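Local coordinates for protein ESSC (PDB 5FWH) that forms the N-terminal forkhead-associated region of EssC, a component of the bacterial type VII secretion apparatus related to FtsK/SpoIIIE ATPases, at residues Q131-N145 and L149-C163. Numbering follows the deposited sequence.
Sequences QWVVIPDDDAPLFLN and LSDAVSLRNGDVLLC
With chi1 at 57°, V134 sets CG1 between its own backbone N and carbonyl carbon, where it meets L155 CD2 at 3.6 Å, the two side chains crossing at about a right angle. L155 turns its CG away from its carbonyl carbon (chi1 -58°) and extends beyond, so that CD2 also reaches L144 CD1. L144 sends its other methyl, CD2, tip to tip against V153 CG1 at 3.7 Å, while L149 CD2 meets L142 CD2 and V134 CG1. L161 slides past V134 in the opposite direction and packs on F168 of strand 166-170. The backbones join in two antiparallel pairings: V134 and V153 exchange N-H...O bonds, as do F143 and L162, with F143 N to L162 O and L162 N to F143 O both at 2.8 Å. In the type II turn from R156 to D159, D159 OD2 takes R156 N at 2.7 Å from above the carboxylate plane, and D159 CB touches L144 CD1 at 3.7 Å. With an alanine in place of D159, R156 N would probably lose its carboxylate partner and the turn be less firmly fixed. The segments thus link both sheets, 131-136 with 153-154 and 143-144 with 161-163, around one apolar core, as in the beta sandwich of FHA domains.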
loop_
_atom_site.group_PDB
_atom_site.type_symbol
_atom_site.label_atom_id
_atom_site.label_comp_id
_atom_site.label_asym_id
_atom_site.label_seq_id
_atom_site.Cartn_x
_atom_site.Cartn_y
_atom_site.Cartn_z
ATOM N N GLN A 131 -6.435 -19.768 -11.862
ATOM C CA GLN A 131 -6.252 -18.322 -11.884
ATOM C C GLN A 131 -6.828 -17.698 -10.633
ATOM O O GLN A 131 -7.975 -17.960 -10.294
ATOM C CB GLN A 131 -7.002 -17.736 -13.089
ATOM C CG GLN A 131 -6.594 -18.318 -14.446
ATOM C CD GLN A 131 -5.075 -18.365 -14.645
ATOM O OE1 GLN A 131 -4.468 -19.442 -14.591
ATOM N NE2 GLN A 131 -4.451 -17.195 -14.843
ATOM N N TRP A 132 -6.068 -16.832 -9.975
ATOM C CA TRP A 132 -6.630 -16.064 -8.866
ATOM C C TRP A 132 -7.406 -14.865 -9.345
ATOM O O TRP A 132 -6.959 -14.141 -10.232
ATOM C CB TRP A 132 -5.530 -15.653 -7.891
ATOM C CG TRP A 132 -5.024 -16.790 -7.139
ATOM C CD1 TRP A 132 -3.834 -17.473 -7.358
ATOM C CD2 TRP A 132 -5.628 -17.400 -6.024
ATOM N NE1 TRP A 132 -3.690 -18.473 -6.430
ATOM C CE2 TRP A 132 -4.760 -18.455 -5.596
ATOM C CE3 TRP A 132 -6.810 -17.172 -5.332
ATOM C CZ2 TRP A 132 -5.063 -19.295 -4.542
ATOM C CZ3 TRP A 132 -7.120 -18.005 -4.257
ATOM C CH2 TRP A 132 -6.251 -19.069 -3.879
ATOM N N VAL A 133 -8.580 -14.662 -8.770
ATOM C CA VAL A 133 -9.367 -13.441 -8.939
ATOM C C VAL A 133 -9.397 -12.640 -7.623
ATOM O O VAL A 133 -9.561 -13.194 -6.550
ATOM C CB VAL A 133 -10.801 -13.815 -9.327
ATOM C CG1 VAL A 133 -11.700 -12.590 -9.422
ATOM C CG2 VAL A 133 -10.768 -14.516 -10.665
ATOM N N VAL A 134 -9.215 -11.337 -7.722
ATOM C CA VAL A 134 -9.431 -10.436 -6.604
ATOM C C VAL A 134 -10.851 -9.864 -6.650
ATOM O O VAL A 134 -11.244 -9.301 -7.676
ATOM C CB VAL A 134 -8.387 -9.305 -6.526
ATOM C CG1 VAL A 134 -8.317 -8.464 -7.788
ATOM C CG2 VAL A 134 -8.679 -8.435 -5.302
ATOM N N ILE A 135 -11.575 -9.955 -5.541
ATOM C CA ILE A 135 -12.933 -9.395 -5.419
ATOM C C ILE A 135 -12.856 -8.371 -4.303
ATOM O O ILE A 135 -12.735 -8.741 -3.149
ATOM C CB ILE A 135 -13.985 -10.478 -5.073
ATOM C CG1 ILE A 135 -14.035 -11.586 -6.177
ATOM C CG2 ILE A 135 -15.398 -9.871 -4.849
ATOM C CD1 ILE A 135 -13.220 -12.814 -5.874
ATOM N N PRO A 136 -12.890 -7.088 -4.637
ATOM C CA PRO A 136 -12.808 -6.094 -3.558
ATOM C C PRO A 136 -14.156 -5.844 -2.882
ATOM O O PRO A 136 -15.221 -6.292 -3.358
ATOM C CB PRO A 136 -12.346 -4.821 -4.283
ATOM C CG PRO A 136 -12.851 -5.009 -5.679
ATOM C CD PRO A 136 -12.821 -6.475 -5.969
ATOM N N ASP A 137 -14.099 -5.126 -1.774
ATOM C CA ASP A 137 -15.297 -4.757 -1.058
ATOM C C ASP A 137 -15.574 -3.263 -1.249
ATOM O O ASP A 137 -14.668 -2.459 -1.476
ATOM C CB ASP A 137 -15.207 -5.187 0.411
ATOM C CG ASP A 137 -16.479 -5.887 0.891
ATOM O OD1 ASP A 137 -17.578 -5.479 0.455
ATOM O OD2 ASP A 137 -16.393 -6.859 1.674
ATOM N N ASP A 138 -16.845 -2.901 -1.185
ATOM C CA ASP A 138 -17.255 -1.549 -1.556
ATOM C C ASP A 138 -16.641 -0.525 -0.622
ATOM O O ASP A 138 -16.163 0.518 -1.076
ATOM C CB ASP A 138 -18.778 -1.417 -1.584
ATOM C CG ASP A 138 -19.421 -2.274 -2.660
ATOM O OD1 ASP A 138 -18.896 -3.381 -2.921
ATOM O OD2 ASP A 138 -20.456 -1.843 -3.234
ATOM N N ASP A 139 -16.646 -0.852 0.668
ATOM C CA ASP A 139 -15.987 -0.037 1.716
ATOM C C ASP A 139 -14.442 0.186 1.602
ATOM O O ASP A 139 -14.028 1.325 1.455
ATOM C CB ASP A 139 -16.367 -0.530 3.147
ATOM C CG ASP A 139 -16.120 -2.038 3.365
ATOM O OD1 ASP A 139 -16.272 -2.818 2.396
ATOM O OD2 ASP A 139 -15.797 -2.440 4.513
ATOM N N ALA A 140 -13.613 -0.865 1.645
ATOM C CA ALA A 140 -12.122 -0.728 1.721
ATOM C C ALA A 140 -11.410 -0.400 0.362
ATOM O O ALA A 140 -11.494 -1.204 -0.578
ATOM C CB ALA A 140 -11.532 -1.996 2.318
ATOM N N PRO A 141 -10.739 0.776 0.248
ATOM C CA PRO A 141 -10.068 1.066 -1.034
ATOM C C PRO A 141 -8.821 0.229 -1.266
ATOM O O PRO A 141 -7.950 0.168 -0.383
ATOM C CB PRO A 141 -9.719 2.550 -0.953
ATOM C CG PRO A 141 -10.118 3.013 0.414
ATOM C CD PRO A 141 -11.066 2.023 0.976
ATOM N N LEU A 142 -8.764 -0.401 -2.449
ATOM C CA LEU A 142 -7.712 -1.358 -2.822
ATOM C C LEU A 142 -7.142 -1.069 -4.215
ATOM O O LEU A 142 -7.959 -0.763 -5.157
ATOM C CB LEU A 142 -8.346 -2.733 -2.809
ATOM C CG LEU A 142 -7.435 -3.887 -3.111
ATOM C CD1 LEU A 142 -6.323 -4.048 -2.091
ATOM C CD2 LEU A 142 -8.305 -5.125 -3.144
ATOM N N PHE A 143 -5.822 -1.163 -4.398
ATOM C CA PHE A 143 -5.248 -0.728 -5.689
ATOM C C PHE A 143 -4.507 -1.857 -6.401
ATOM O O PHE A 143 -3.720 -2.591 -5.816
ATOM C CB PHE A 143 -4.356 0.523 -5.528
ATOM C CG PHE A 143 -5.077 1.694 -4.832
ATOM C CD1 PHE A 143 -5.288 1.668 -3.464
ATOM C CD2 PHE A 143 -5.596 2.740 -5.557
ATOM C CE1 PHE A 143 -5.969 2.744 -2.794
ATOM C CE2 PHE A 143 -6.296 3.780 -4.949
ATOM C CZ PHE A 143 -6.528 3.781 -3.561
ATOM N N LEU A 144 -4.769 -2.003 -7.686
ATOM C CA LEU A 144 -4.083 -3.030 -8.523
ATOM C C LEU A 144 -3.187 -2.305 -9.427
ATOM O O LEU A 144 -3.680 -1.576 -10.289
ATOM C CB LEU A 144 -5.090 -3.817 -9.347
ATOM C CG LEU A 144 -4.548 -4.774 -10.397
ATOM C CD1 LEU A 144 -3.734 -5.838 -9.695
ATOM C CD2 LEU A 144 -5.738 -5.353 -11.212
ATOM N N ASN A 145 -1.892 -2.471 -9.209
ATOM C CA ASN A 145 -0.858 -1.734 -9.932
ATOM C C ASN A 145 -1.104 -0.209 -9.860
ATOM O O ASN A 145 -1.110 0.463 -10.865
ATOM C CB ASN A 145 -0.765 -2.250 -11.403
ATOM C CG ASN A 145 -0.516 -3.778 -11.494
ATOM O OD1 ASN A 145 -1.160 -4.481 -12.270
ATOM N ND2 ASN A 145 0.391 -4.279 -10.675
ATOM N N LEU A 149 -9.602 -0.514 -7.668
ATOM C CA LEU A 149 -10.422 -1.538 -8.285
ATOM C C LEU A 149 -11.861 -1.191 -8.048
ATOM O O LEU A 149 -12.210 -0.902 -6.930
ATOM C CB LEU A 149 -10.225 -2.894 -7.623
ATOM C CG LEU A 149 -9.043 -3.782 -7.905
ATOM C CD1 LEU A 149 -7.798 -2.938 -7.961
ATOM C CD2 LEU A 149 -8.895 -4.782 -6.763
ATOM N N SER A 150 -12.707 -1.262 -9.070
ATOM C CA SER A 150 -14.146 -1.068 -8.867
ATOM C C SER A 150 -14.950 -2.353 -9.024
ATOM O O SER A 150 -16.132 -2.357 -8.745
ATOM C CB SER A 150 -14.662 -0.024 -9.838
ATOM O OG SER A 150 -14.460 -0.447 -11.180
ATOM N N ASP A 151 -14.337 -3.427 -9.507
ATOM C CA ASP A 151 -14.991 -4.742 -9.569
ATOM C C ASP A 151 -13.934 -5.846 -9.546
ATOM O O ASP A 151 -12.725 -5.557 -9.491
ATOM C CB ASP A 151 -15.899 -4.857 -10.807
ATOM C CG ASP A 151 -15.180 -4.534 -12.106
ATOM O OD1 ASP A 151 -14.146 -5.156 -12.382
ATOM O OD2 ASP A 151 -15.660 -3.659 -12.864
ATOM N N ALA A 152 -14.389 -7.097 -9.555
ATOM C CA ALA A 152 -13.495 -8.256 -9.567
ATOM C C ALA A 152 -12.633 -8.263 -10.820
ATOM O O ALA A 152 -13.060 -7.755 -11.862
ATOM C CB ALA A 152 -14.260 -9.546 -9.404
ATOM N N VAL A 153 -11.401 -8.752 -10.674
ATOM C CA VAL A 153 -10.346 -8.747 -11.703
ATOM C C VAL A 153 -9.455 -10.008 -11.550
ATOM O O VAL A 153 -8.995 -10.366 -10.434
ATOM C CB VAL A 153 -9.410 -7.516 -11.577
ATOM C CG1 VAL A 153 -8.373 -7.475 -12.706
ATOM C CG2 VAL A 153 -10.219 -6.230 -11.546
ATOM N N SER A 154 -9.211 -10.675 -12.676
ATOM C CA SER A 154 -8.398 -11.850 -12.699
ATOM C C SER A 154 -6.945 -11.403 -12.798
ATOM O O SER A 154 -6.619 -10.548 -13.597
ATOM C CB SER A 154 -8.797 -12.791 -13.848
ATOM O OG SER A 154 -8.449 -14.104 -13.433
ATOM N N LEU A 155 -6.118 -11.952 -11.918
ATOM C CA LEU A 155 -4.765 -11.524 -11.676
ATOM C C LEU A 155 -3.769 -12.304 -12.507
ATOM O O LEU A 155 -3.979 -13.472 -12.737
ATOM C CB LEU A 155 -4.401 -11.796 -10.193
ATOM C CG LEU A 155 -5.233 -11.177 -9.041
ATOM C CD1 LEU A 155 -4.653 -11.554 -7.686
ATOM C CD2 LEU A 155 -5.199 -9.677 -9.203
ATOM N N ARG A 156 -2.642 -11.680 -12.846
ATOM C CA ARG A 156 -1.483 -12.343 -13.494
ATOM C C ARG A 156 -0.324 -12.246 -12.531
ATOM O O ARG A 156 -0.363 -11.393 -11.674
ATOM C CB ARG A 156 -1.119 -11.628 -14.797
ATOM C CG ARG A 156 -2.289 -11.025 -15.570
ATOM C CD ARG A 156 -1.908 -10.492 -16.967
ATOM N NE ARG A 156 -0.676 -9.660 -17.021
ATOM C CZ ARG A 156 -0.549 -8.386 -17.477
ATOM N NH1 ARG A 156 -1.568 -7.662 -17.963
ATOM N NH2 ARG A 156 0.654 -7.815 -17.452
ATOM N N ASN A 157 0.724 -13.066 -12.665
ATOM C CA ASN A 157 1.901 -13.028 -11.713
ATOM C C ASN A 157 2.593 -11.667 -11.741
ATOM O O ASN A 157 2.797 -11.081 -12.805
ATOM C CB ASN A 157 2.986 -14.108 -12.022
ATOM C CG ASN A 157 2.678 -15.499 -11.432
ATOM O OD1 ASN A 157 2.682 -15.711 -10.193
ATOM N ND2 ASN A 157 2.469 -16.481 -12.327
ATOM N N GLY A 158 2.919 -11.144 -10.554
ATOM C CA GLY A 158 3.477 -9.793 -10.453
ATOM C C GLY A 158 2.502 -8.637 -10.732
ATOM O O GLY A 158 2.934 -7.474 -10.824
ATOM N N ASP A 159 1.204 -8.899 -10.860
ATOM C CA ASP A 159 0.264 -7.887 -10.417
ATOM C C ASP A 159 0.618 -7.632 -8.938
ATOM O O ASP A 159 1.096 -8.556 -8.225
ATOM C CB ASP A 159 -1.177 -8.353 -10.570
ATOM C CG ASP A 159 -1.698 -8.264 -12.046
ATOM O OD1 ASP A 159 -1.142 -7.490 -12.834
ATOM O OD2 ASP A 159 -2.679 -8.964 -12.425
ATOM N N VAL A 160 0.440 -6.382 -8.509
ATOM C CA VAL A 160 0.656 -5.933 -7.109
ATOM C C VAL A 160 -0.650 -5.382 -6.578
ATOM O O VAL A 160 -1.257 -4.484 -7.179
ATOM C CB VAL A 160 1.733 -4.866 -7.038
ATOM C CG1 VAL A 160 1.934 -4.404 -5.596
ATOM C CG2 VAL A 160 3.060 -5.464 -7.601
ATOM N N LEU A 161 -1.106 -5.919 -5.472
ATOM C CA LEU A 161 -2.230 -5.339 -4.764
ATOM C C LEU A 161 -1.709 -4.493 -3.630
ATOM O O LEU A 161 -0.910 -5.020 -2.846
ATOM C CB LEU A 161 -3.127 -6.451 -4.261
ATOM C CG LEU A 161 -3.937 -7.101 -5.356
ATOM C CD1 LEU A 161 -4.562 -8.376 -4.785
ATOM C CD2 LEU A 161 -5.014 -6.191 -5.947
ATOM N N LEU A 162 -2.192 -3.238 -3.517
ATOM C CA LEU A 162 -1.780 -2.311 -2.456
ATOM C C LEU A 162 -2.972 -1.755 -1.738
ATOM O O LEU A 162 -3.937 -1.365 -2.377
ATOM C CB LEU A 162 -1.149 -1.071 -3.025
ATOM C CG LEU A 162 0.127 -1.117 -3.805
ATOM C CD1 LEU A 162 0.556 0.302 -4.137
ATOM C CD2 LEU A 162 1.193 -1.804 -3.049
ATOM N N CYS A 163 -2.891 -1.672 -0.417
ATOM C CA CYS A 163 -3.679 -0.695 0.347
ATOM C C CYS A 163 -2.694 0.034 1.327
ATOM O O CYS A 163 -1.644 -0.488 1.589
ATOM C CB CYS A 163 -4.748 -1.460 1.142
ATOM S SG CYS A 163 -4.021 -2.849 2.003
HETATM O O HOH W 1 -3.673 -15.924 -10.997
#